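Long-range contacts in putative prephenate dehydratase (Streptococcus mutans, PDB 4LUB), which probably catalyses the decarboxylating dehydration of prephenate to 3-phenylpyruvate, the step that supplies the precursor of L-phenylalanine: residues Thr35-Ala40 with Ala49-Glu54; Glu79-Ile84 with Tyr172-Val177; Phe215-Ile220 with Leu255-Ser260; Asp221-Glu226 with Ile240-Asn245. One frame throughout, in Å; residues are numbered along the deposited sequence.

Contacts 1 and 2 lie in the prephenate dehydratase part of the chain, contacts 3 and 4 in the ACT domain, and strands of both parts join in one mixed sheet. The centres of contacts 1 and 3 are about 30 Å apart; contacts 2 and 4 are closer, about 16 Å between centres. A buried charge cluster joins the halves: E54 OE1 of contact 1 lies 2.8 Å from R174 NH1 of contact 2 and 2.8 Å from K224 NZ of contact 4, while R174 NH1 also reaches D242 OD2 at 3.1 Å. Contacts 3 and 4 share a core through F215 and F243, whose rings stack. Residues 86-169 of the dehydratase part are not modelled.

Contact 1. Residues Thr35-Ala40 with Ala49-Glu54; sequences TEVIKA and AIVPVE
V37 and I38 of helix 34-42 pack on A49 and V51 of strand 48-55, the helix-to-sheet face of a beta-alpha-beta crossover in the dehydratase part. V37 does most of the touching. Its CG1 stands anti to the backbone N (chi1 180°) and reaches the strand between A49 and V51, two residues that face the helix: CG1 is 3.6 Å from A49 CB and 3.7 Å from V51 CG1. Between those two, the same methyl lies 3.8 Å from the carbonyl oxygen of I50, so it rests on the backbone as well as on side chains. I38 comes in more loosely, with its CG1 4.3 Å from V51 CG1. The short segments run nearly antiparallel, at 158°, with their axes 7.9 Å apart at the closest. I50 points to the other side of the sheet, onto helix 14-22. Strand 27-31 leads into the helix, and strand 4-8 lies between 27-31 and 48-55 in the sheet, so the crossover steps over one strand; A6 of that middle strand also touches V37. I38 is flanked by Y67 and L68 of helix 62-70, and strand 172-179 borders 48-55 on the side away from strand 4-8.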
# COMPACT_ATOMS: atom_id res chain seq x y z
N THR B 35 16.86 3.85 7.95
CA THR B 35 17.10 2.93 9.06
C THR B 35 18.13 3.47 10.06
O THR B 35 17.91 3.43 11.27
CB THR B 35 17.58 1.57 8.55
OG1 THR B 35 16.56 1.01 7.72
CG2 THR B 35 17.89 0.63 9.70
N GLU B 36 19.24 4.00 9.55
CA GLU B 36 20.30 4.54 10.39
C GLU B 36 19.90 5.85 11.06
O GLU B 36 20.32 6.12 12.19
CB GLU B 36 21.58 4.73 9.57
CG GLU B 36 22.28 3.42 9.19
CD GLU B 36 22.47 2.49 10.38
OE1 GLU B 36 22.86 2.97 11.47
OE2 GLU B 36 22.22 1.27 10.22
N VAL B 37 19.12 6.68 10.37
CA VAL B 37 18.50 7.85 11.00
C VAL B 37 17.70 7.48 12.25
O VAL B 37 17.89 8.07 13.31
CB VAL B 37 17.56 8.60 10.02
CG1 VAL B 37 16.93 9.79 10.70
CG2 VAL B 37 18.30 9.02 8.74
N ILE B 38 16.79 6.53 12.10
CA ILE B 38 15.99 6.05 13.23
C ILE B 38 16.82 5.35 14.31
O ILE B 38 16.63 5.59 15.50
CB ILE B 38 14.84 5.12 12.76
CG1 ILE B 38 13.91 5.87 11.80
CG2 ILE B 38 14.04 4.64 13.96
CD1 ILE B 38 12.99 4.98 10.96
N LYS B 39 17.74 4.49 13.90
CA LYS B 39 18.68 3.85 14.83
C LYS B 39 19.49 4.85 15.67
O LYS B 39 19.78 4.60 16.84
CB LYS B 39 19.63 2.90 14.08
CG LYS B 39 18.95 1.61 13.63
CD LYS B 39 19.84 0.73 12.76
CE LYS B 39 21.14 0.38 13.46
NZ LYS B 39 22.04 -0.41 12.55
N ALA B 40 19.86 5.97 15.05
CA ALA B 40 20.54 7.06 15.76
C ALA B 40 19.77 7.55 16.98
O ALA B 40 20.36 7.89 18.01
CB ALA B 40 20.80 8.22 14.81
N ALA B 49 14.38 12.30 15.16
CA ALA B 49 14.85 11.93 13.83
C ALA B 49 13.84 12.41 12.80
O ALA B 49 12.64 12.43 13.08
CB ALA B 49 15.07 10.43 13.74
N ILE B 50 14.32 12.83 11.64
CA ILE B 50 13.45 13.29 10.56
C ILE B 50 13.65 12.43 9.32
O ILE B 50 14.76 12.26 8.83
CB ILE B 50 13.70 14.79 10.22
CG1 ILE B 50 13.12 15.69 11.30
CG2 ILE B 50 12.92 15.19 8.99
CD1 ILE B 50 13.88 15.76 12.57
N VAL B 51 12.54 11.85 8.86
CA VAL B 51 12.54 10.96 7.71
C VAL B 51 11.37 11.25 6.78
O VAL B 51 10.31 11.67 7.23
CB VAL B 51 12.48 9.46 8.14
CG1 VAL B 51 13.71 9.07 8.95
CG2 VAL B 51 11.18 9.16 8.90
N PRO B 52 11.56 11.02 5.47
CA PRO B 52 10.43 11.03 4.53
C PRO B 52 9.54 9.82 4.78
O PRO B 52 10.07 8.74 5.07
CB PRO B 52 11.10 10.94 3.16
CG PRO B 52 12.41 10.27 3.42
CD PRO B 52 12.83 10.66 4.81
N VAL B 53 8.22 10.00 4.77
CA VAL B 53 7.35 8.84 4.93
C VAL B 53 6.44 8.56 3.73
O VAL B 53 6.11 7.41 3.47
CB VAL B 53 6.50 8.95 6.23
CG1 VAL B 53 7.37 9.42 7.38
CG2 VAL B 53 5.28 9.85 6.04
N GLU B 54 6.02 9.60 3.02
CA GLU B 54 5.12 9.39 1.89
C GLU B 54 5.24 10.45 0.82
O GLU B 54 5.31 11.63 1.13
CB GLU B 54 3.66 9.34 2.36
CG GLU B 54 2.67 9.10 1.23
CD GLU B 54 1.25 8.93 1.71
OE1 GLU B 54 1.04 8.88 2.94
OE2 GLU B 54 0.34 8.83 0.85

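Contact 2. Residues Glu79-Ile84 with Tyr172-Val177; sequences EIILPI and YTRFWV
L82 and F175 form the apolar centre: L82 CB lies 3.6 Å from CE1 of the phenylalanine ring, on the sheet face that also carries I80 and T173. On the other face, the Y172 ring takes I81 CG2 at 3.8 Å from its CD1 and P83 CB at 3.8 Å from its CE1, with the I81 and Y172 side chains crossing at about a right angle. Between the faces the backbones are zipped antiparallel. I80 with F175 and L82 with T173 are hydrogen-bonded pairs, while E79 with W176, I81 with R174 and P83 with Y172 are non-hydrogen-bonded. The polar edge is E79. Its CG is anti to the backbone N (chi1 -176°), and the extended chain carries the carboxylate across to the opposite strand. R174 NE gives OE2 an almost straight bond of 2.8 Å (173°), arriving from above the carboxylate plane; NH2 adds a weak bond to OE1 within the same salt bridge. OE1 also takes W176 NE1 at 2.8 Å, on its anti side and in the indole plane. Both carboxylate oxygens are thus held, and R174 NH1 is left to serve E54 and D242. Strand 75-83 is flanked beyond this pair by strand 264-274, strand 172-179 by strand 48-55; helix 14-22 covers L82 and F175, and L234 of the second subunit packs on I81, Y172 and R174.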
# COMPACT_ATOMS: atom_id res chain seq x y z
N GLU B 79 4.44 16.28 11.74
CA GLU B 79 4.56 16.06 10.31
C GLU B 79 4.77 17.37 9.54
O GLU B 79 4.05 18.33 9.77
CB GLU B 79 3.31 15.35 9.77
CG GLU B 79 3.38 14.99 8.30
CD GLU B 79 2.11 14.31 7.84
OE1 GLU B 79 1.80 13.23 8.38
OE2 GLU B 79 1.47 14.79 6.89
N ILE B 80 5.75 17.39 8.65
CA ILE B 80 5.96 18.54 7.76
C ILE B 80 5.84 18.10 6.31
O ILE B 80 6.49 17.16 5.88
CB ILE B 80 7.34 19.22 7.99
CG1 ILE B 80 7.39 19.81 9.40
CG2 ILE B 80 7.56 20.34 6.98
CD1 ILE B 80 8.80 20.00 9.94
N ILE B 81 4.96 18.77 5.57
CA ILE B 81 4.80 18.52 4.14
C ILE B 81 5.62 19.49 3.28
O ILE B 81 5.50 20.70 3.41
CB ILE B 81 3.33 18.60 3.73
CG1 ILE B 81 2.53 17.54 4.51
CG2 ILE B 81 3.18 18.33 2.24
CD1 ILE B 81 1.04 17.55 4.20
N LEU B 82 6.46 18.91 2.42
CA LEU B 82 7.33 19.66 1.51
C LEU B 82 6.92 19.56 0.05
O LEU B 82 6.73 18.47 -0.46
CB LEU B 82 8.77 19.17 1.64
CG LEU B 82 9.88 20.04 1.04
CD1 LEU B 82 10.17 21.29 1.86
CD2 LEU B 82 11.15 19.23 0.83
N PRO B 83 6.81 20.72 -0.62
CA PRO B 83 6.73 20.74 -2.09
C PRO B 83 8.04 20.28 -2.72
O PRO B 83 9.12 20.67 -2.25
CB PRO B 83 6.46 22.21 -2.42
CG PRO B 83 6.80 22.97 -1.18
CD PRO B 83 6.54 22.04 -0.04
N ILE B 84 7.95 19.44 -3.74
CA ILE B 84 9.12 19.03 -4.52
C ILE B 84 8.94 19.49 -5.96
O ILE B 84 7.88 19.32 -6.54
CB ILE B 84 9.33 17.50 -4.50
CG1 ILE B 84 9.16 16.93 -3.09
CG2 ILE B 84 10.69 17.14 -5.08
CD1 ILE B 84 10.38 17.07 -2.21
N TYR B 172 4.69 16.47 -3.81
CA TYR B 172 4.61 16.64 -2.35
C TYR B 172 4.98 15.41 -1.54
O TYR B 172 4.56 14.29 -1.83
CB TYR B 172 3.22 17.10 -1.93
CG TYR B 172 2.92 18.54 -2.25
CD1 TYR B 172 3.23 19.54 -1.34
CD2 TYR B 172 2.34 18.91 -3.46
CE1 TYR B 172 2.97 20.87 -1.62
CE2 TYR B 172 2.08 20.24 -3.75
CZ TYR B 172 2.39 21.21 -2.83
OH TYR B 172 2.13 22.54 -3.10
N THR B 173 5.77 15.63 -0.49
CA THR B 173 6.22 14.56 0.38
C THR B 173 5.89 14.89 1.83
O THR B 173 6.05 16.03 2.28
CB THR B 173 7.73 14.31 0.25
OG1 THR B 173 8.04 13.98 -1.11
CG2 THR B 173 8.19 13.16 1.16
N ARG B 174 5.48 13.86 2.56
CA ARG B 174 5.22 13.98 3.98
C ARG B 174 6.49 13.53 4.70
O ARG B 174 7.03 12.48 4.38
CB ARG B 174 4.03 13.10 4.39
CG ARG B 174 2.72 13.49 3.71
CD ARG B 174 1.62 12.46 3.92
NE ARG B 174 1.14 12.46 5.30
CZ ARG B 174 0.64 11.40 5.92
NH1 ARG B 174 0.50 10.25 5.27
NH2 ARG B 174 0.23 11.50 7.18
N PHE B 175 6.93 14.32 5.68
CA PHE B 175 8.08 13.96 6.50
C PHE B 175 7.60 13.90 7.94
O PHE B 175 6.77 14.71 8.36
CB PHE B 175 9.24 14.98 6.39
CG PHE B 175 9.84 15.09 5.01
CD1 PHE B 175 9.19 15.78 4.00
CD2 PHE B 175 11.06 14.50 4.73
CE1 PHE B 175 9.75 15.88 2.74
CE2 PHE B 175 11.62 14.58 3.47
CZ PHE B 175 10.96 15.27 2.47
N TRP B 176 8.07 12.91 8.68
CA TRP B 176 7.80 12.82 10.09
C TRP B 176 8.99 13.19 10.97
O TRP B 176 10.13 12.83 10.69
CB TRP B 176 7.32 11.42 10.45
CG TRP B 176 5.88 11.19 10.12
CD1 TRP B 176 4.99 12.12 9.67
CD2 TRP B 176 5.17 9.96 10.22
NE1 TRP B 176 3.76 11.54 9.48
CE2 TRP B 176 3.84 10.21 9.82
CE3 TRP B 176 5.53 8.66 10.61
CZ2 TRP B 176 2.87 9.21 9.79
CZ3 TRP B 176 4.57 7.67 10.59
CH2 TRP B 176 3.25 7.96 10.18
N VAL B 177 8.69 13.93 12.03
CA VAL B 177 9.62 14.10 13.12
C VAL B 177 9.33 13.01 14.13
O VAL B 177 8.23 12.92 14.67
CB VAL B 177 9.51 15.50 13.78
CG1 VAL B 177 10.51 15.63 14.90
CG2 VAL B 177 9.69 16.60 12.74

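Contact 3. Residues Phe215-Ile220 with Leu255-Ser260; sequences FAWRGI and LEELTS
W217 and R218 both direct N-H groups at one oxygen of E257, OE1. R218 NH1 makes the shorter bond, 2.6 Å, as part of a salt bridge; it meets OE1 nearly in line with the C-O bond, and the guanidinium and carboxylate planes stand 74° apart. W217 NE1 lies 3.0 Å from OE1, on the syn lone pair and with the oxygen close to the indole plane. R218 NH2 contributes a weak bond to the same atom. Beside this polar group, the edge of the F215 ring meets two leucines, CE1 at 3.8 Å from L258 CD1 and CZ at 4.1 Å from L255 CD2.

What positions the donors is partly their mutual packing: R218 CG sits 3.6 Å above the centre of the W217 ring, while W217 CZ2 lies over the face of the guanidinium. R218 NH1 is further fixed by the carbonyl of T214. The backbone closes in a Schellman motif: G219, with a positive phi of 69°, is the first residue to leave helical torsions, G219 N bonds A216 O at 2.8 Å and I220 N returns to F215 O at 3.0 Å. W217, R218 and E257 all touch crystal neighbours, and the lattice may influence their pose. The arrangement joins the C-terminal end of helix 208-216, and the turn after it, to the later half of helix 248-261, the two helices that pack against the sheet of an ACT domain.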
# COMPACT_ATOMS: atom_id res chain seq x y z
N PHE B 215 -14.15 3.38 13.50
CA PHE B 215 -13.91 4.80 13.32
C PHE B 215 -15.01 5.47 12.51
O PHE B 215 -15.40 6.61 12.78
CB PHE B 215 -12.56 5.03 12.64
CG PHE B 215 -11.38 4.69 13.51
CD1 PHE B 215 -10.89 3.40 13.56
CD2 PHE B 215 -10.78 5.67 14.28
CE1 PHE B 215 -9.81 3.09 14.37
CE2 PHE B 215 -9.69 5.37 15.09
CZ PHE B 215 -9.21 4.07 15.13
N ALA B 216 -15.49 4.75 11.49
CA ALA B 216 -16.53 5.27 10.61
C ALA B 216 -17.82 5.65 11.32
O ALA B 216 -18.32 6.76 11.12
CB ALA B 216 -16.83 4.24 9.52
N TRP B 217 -18.36 4.76 12.15
CA TRP B 217 -19.63 5.08 12.82
C TRP B 217 -19.48 6.29 13.73
O TRP B 217 -20.45 7.03 13.91
CB TRP B 217 -20.22 3.85 13.56
CG TRP B 217 -19.67 3.45 14.94
CD1 TRP B 217 -18.85 2.40 15.22
CD2 TRP B 217 -19.95 4.08 16.21
NE1 TRP B 217 -18.58 2.34 16.58
CE2 TRP B 217 -19.24 3.36 17.20
CE3 TRP B 217 -20.71 5.19 16.59
CZ2 TRP B 217 -19.29 3.71 18.55
CZ3 TRP B 217 -20.75 5.54 17.94
CH2 TRP B 217 -20.04 4.80 18.90
N ARG B 218 -18.28 6.55 14.23
CA ARG B 218 -18.06 7.73 15.07
C ARG B 218 -17.78 8.98 14.23
O ARG B 218 -17.57 10.06 14.78
CB ARG B 218 -16.88 7.51 16.04
CG ARG B 218 -16.99 6.28 16.93
CD ARG B 218 -15.83 6.21 17.92
NE ARG B 218 -16.15 5.41 19.10
CZ ARG B 218 -16.11 4.08 19.14
NH1 ARG B 218 -15.73 3.37 18.08
NH2 ARG B 218 -16.43 3.46 20.26
N GLY B 219 -17.79 8.83 12.91
CA GLY B 219 -17.45 9.93 12.03
C GLY B 219 -16.00 10.39 12.05
O GLY B 219 -15.70 11.53 11.69
N ILE B 220 -15.09 9.53 12.49
CA ILE B 220 -13.65 9.83 12.40
C ILE B 220 -13.15 9.41 11.02
O ILE B 220 -13.12 8.22 10.70
CB ILE B 220 -12.85 9.12 13.50
CG1 ILE B 220 -13.32 9.60 14.89
CG2 ILE B 220 -11.34 9.37 13.33
CD1 ILE B 220 -13.00 8.61 16.01
N LEU B 255 -10.25 3.39 19.74
CA LEU B 255 -9.16 2.45 20.07
C LEU B 255 -9.57 1.40 21.10
O LEU B 255 -9.19 0.23 20.98
CB LEU B 255 -7.92 3.19 20.59
CG LEU B 255 -7.32 4.22 19.63
CD1 LEU B 255 -6.21 5.00 20.30
CD2 LEU B 255 -6.80 3.51 18.38
N GLU B 256 -10.29 1.82 22.14
CA GLU B 256 -10.86 0.88 23.11
C GLU B 256 -11.76 -0.16 22.43
O GLU B 256 -11.67 -1.35 22.75
CB GLU B 256 -11.65 1.63 24.20
CG GLU B 256 -10.78 2.48 25.12
CD GLU B 256 -11.56 3.08 26.28
OE1 GLU B 256 -12.71 2.66 26.52
OE2 GLU B 256 -11.04 4.00 26.94
N GLU B 257 -12.63 0.27 21.53
CA GLU B 257 -13.45 -0.69 20.79
C GLU B 257 -12.63 -1.68 19.95
O GLU B 257 -12.96 -2.86 19.89
CB GLU B 257 -14.47 0.04 19.89
CG GLU B 257 -15.54 -0.93 19.37
CD GLU B 257 -16.67 -0.28 18.58
OE1 GLU B 257 -16.73 0.97 18.47
OE2 GLU B 257 -17.50 -1.05 18.05
N LEU B 258 -11.60 -1.20 19.26
CA LEU B 258 -10.68 -2.11 18.57
C LEU B 258 -10.20 -3.23 19.49
O LEU B 258 -10.30 -4.42 19.16
CB LEU B 258 -9.48 -1.36 18.00
CG LEU B 258 -9.74 -0.40 16.84
CD1 LEU B 258 -8.43 0.09 16.25
CD2 LEU B 258 -10.56 -1.09 15.76
N THR B 259 -9.65 -2.85 20.64
CA THR B 259 -9.25 -3.80 21.68
C THR B 259 -10.37 -4.78 22.05
O THR B 259 -10.15 -5.99 22.08
CB THR B 259 -8.77 -3.07 22.95
OG1 THR B 259 -7.71 -2.17 22.58
CG2 THR B 259 -8.21 -4.06 23.96
N SER B 260 -11.56 -4.26 22.34
CA SER B 260 -12.70 -5.11 22.67
C SER B 260 -13.06 -6.09 21.55
O SER B 260 -13.62 -7.15 21.82
CB SER B 260 -13.92 -4.25 23.02
OG SER B 260 -14.68 -3.91 21.87

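Contact 4. Residues Asp221-Glu226 with Ile240-Asn245; sequences DLTKIE and IIDFEN
L222, T223 and K224 face D242 and F243 across the antiparallel hairpin of the ACT domain, strands 222-229 and 237-244, at a beta bulge. The register slips by one residue between the L222-F243 and K224-D242 pairs, so T223 and K224 both bond to D242: T223 N reaches D242 O at 3.0 Å from above the carbonyl plane, and D242 N gives 2.9 Å to K224 O. Past the bulge the regular ladder resumes, with I240 N 2.6 Å from E226 O.

On the apolar face L222 CB lies 3.4 Å from F243 CE1. The leucine's CD2 is modelled over the phenyl face, but it clashes with I241, so that CH-pi contact is doubtful. I225 and I241 lie side by side, CD1 to CG1 at 3.7 Å.

The other face carries K224, D242 and E226, along with I240. K224 CG is anti to the backbone N (chi1 179°), and the extended chain passes D242, its CD 3.3 Å from OD2. The two charged ends are joined by a water that accepts from NZ and donates to OD1; a second water links T223 OG1 to D242 OD2, 2.7 Å from the latter. S60 and E54 hold K224 NZ, S195 and R174 the carboxylate. Near the strand ends D221 OD2 and E244 OE1 stand 4.1 Å apart, probably unfavourably; a water accepts from D221 N and donates to E244 OE1. I225 O accepts from S227 OG of the second subunit. The two strands are the second and third, in chain order, of the beta-alpha-beta-beta-alpha-beta ACT fold, with L212 and F215 of helix 208-216 packed on the apolar face.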
# COMPACT_ATOMS: atom_id res chain seq x y z
N ASP B 221 -12.76 10.38 10.20
CA ASP B 221 -12.41 10.11 8.79
C ASP B 221 -11.05 9.45 8.60
O ASP B 221 -10.04 9.93 9.09
CB ASP B 221 -12.44 11.40 7.96
CG ASP B 221 -13.83 11.97 7.82
OD1 ASP B 221 -14.79 11.18 7.80
OD2 ASP B 221 -13.95 13.20 7.69
N LEU B 222 -11.07 8.36 7.84
CA LEU B 222 -9.86 7.69 7.37
C LEU B 222 -9.27 8.53 6.24
O LEU B 222 -9.98 8.88 5.29
CB LEU B 222 -10.20 6.28 6.89
CG LEU B 222 -9.19 5.18 6.50
CD1 LEU B 222 -8.52 5.46 5.17
CD2 LEU B 222 -8.16 4.92 7.57
N THR B 223 -7.99 8.86 6.35
CA THR B 223 -7.35 9.71 5.35
C THR B 223 -6.27 8.97 4.57
O THR B 223 -5.78 9.46 3.56
CB THR B 223 -6.74 10.98 5.98
OG1 THR B 223 -5.64 10.61 6.82
CG2 THR B 223 -7.79 11.72 6.81
N LYS B 224 -5.91 7.78 5.06
CA LYS B 224 -4.94 6.93 4.38
C LYS B 224 -4.99 5.50 4.88
O LYS B 224 -5.17 5.26 6.07
CB LYS B 224 -3.53 7.50 4.58
CG LYS B 224 -2.43 6.69 3.92
CD LYS B 224 -1.08 7.14 4.43
CE LYS B 224 -0.04 6.03 4.34
NZ LYS B 224 1.35 6.58 4.51
N ILE B 225 -4.81 4.56 3.96
CA ILE B 225 -4.61 3.17 4.32
C ILE B 225 -3.62 2.51 3.38
O ILE B 225 -3.72 2.62 2.17
CB ILE B 225 -5.92 2.35 4.32
CG1 ILE B 225 -5.61 0.90 4.67
CG2 ILE B 225 -6.61 2.46 2.97
CD1 ILE B 225 -6.77 0.16 5.31
N GLU B 226 -2.65 1.83 3.97
CA GLU B 226 -1.63 1.15 3.20
C GLU B 226 -1.31 -0.17 3.88
O GLU B 226 -1.16 -0.22 5.09
CB GLU B 226 -0.38 2.01 3.10
CG GLU B 226 0.73 1.41 2.26
CD GLU B 226 0.89 2.10 0.92
OE1 GLU B 226 1.17 3.31 0.90
OE2 GLU B 226 0.73 1.43 -0.11
N ILE B 240 -1.21 0.22 7.65
CA ILE B 240 -0.99 1.60 8.06
C ILE B 240 -2.23 2.41 7.78
O ILE B 240 -2.64 2.56 6.63
CB ILE B 240 0.19 2.25 7.33
CG1 ILE B 240 1.41 1.34 7.41
CG2 ILE B 240 0.49 3.62 7.93
CD1 ILE B 240 1.80 1.06 8.84
N ILE B 241 -2.84 2.91 8.84
CA ILE B 241 -4.01 3.76 8.74
C ILE B 241 -3.83 5.13 9.40
O ILE B 241 -3.35 5.22 10.54
CB ILE B 241 -5.23 3.00 9.31
CG1 ILE B 241 -5.55 1.81 8.43
CG2 ILE B 241 -6.47 3.87 9.24
CD1 ILE B 241 -6.54 0.85 9.00
N ASP B 242 -4.20 6.18 8.68
CA ASP B 242 -4.26 7.53 9.25
C ASP B 242 -5.72 7.93 9.47
O ASP B 242 -6.58 7.64 8.64
CB ASP B 242 -3.59 8.58 8.36
CG ASP B 242 -2.13 8.27 8.03
OD1 ASP B 242 -1.52 7.35 8.63
OD2 ASP B 242 -1.59 8.99 7.17
N PHE B 243 -5.97 8.61 10.58
CA PHE B 243 -7.28 9.17 10.87
C PHE B 243 -7.10 10.59 11.34
O PHE B 243 -6.08 10.93 11.94
CB PHE B 243 -8.01 8.39 11.96
CG PHE B 243 -8.54 7.06 11.52
CD1 PHE B 243 -9.66 6.98 10.71
CD2 PHE B 243 -7.94 5.88 11.93
CE1 PHE B 243 -10.15 5.76 10.30
CE2 PHE B 243 -8.45 4.66 11.53
CZ PHE B 243 -9.55 4.60 10.71
N GLU B 244 -8.09 11.43 11.08
CA GLU B 244 -8.11 12.75 11.66
C GLU B 244 -8.15 12.62 13.18
O GLU B 244 -8.85 11.76 13.72
CB GLU B 244 -9.27 13.58 11.12
CG GLU B 244 -8.85 14.41 9.91
CD GLU B 244 -9.99 15.05 9.17
OE1 GLU B 244 -11.09 15.20 9.76
OE2 GLU B 244 -9.79 15.40 7.99
N ASN B 245 -7.36 13.44 13.86
CA ASN B 245 -7.26 13.37 15.31
C ASN B 245 -7.69 14.69 15.95
O ASN B 245 -7.08 15.16 16.90
CB ASN B 245 -5.83 13.03 15.73
CG ASN B 245 -5.73 12.59 17.18
OD1 ASN B 245 -6.62 11.90 17.68
ND2 ASN B 245 -4.69 13.03 17.86
O HOH W 1 -12.91 13.02 11.18
O HOH W 2 -3.19 10.74 5.83
O HOH W 3 1.06 7.20 7.33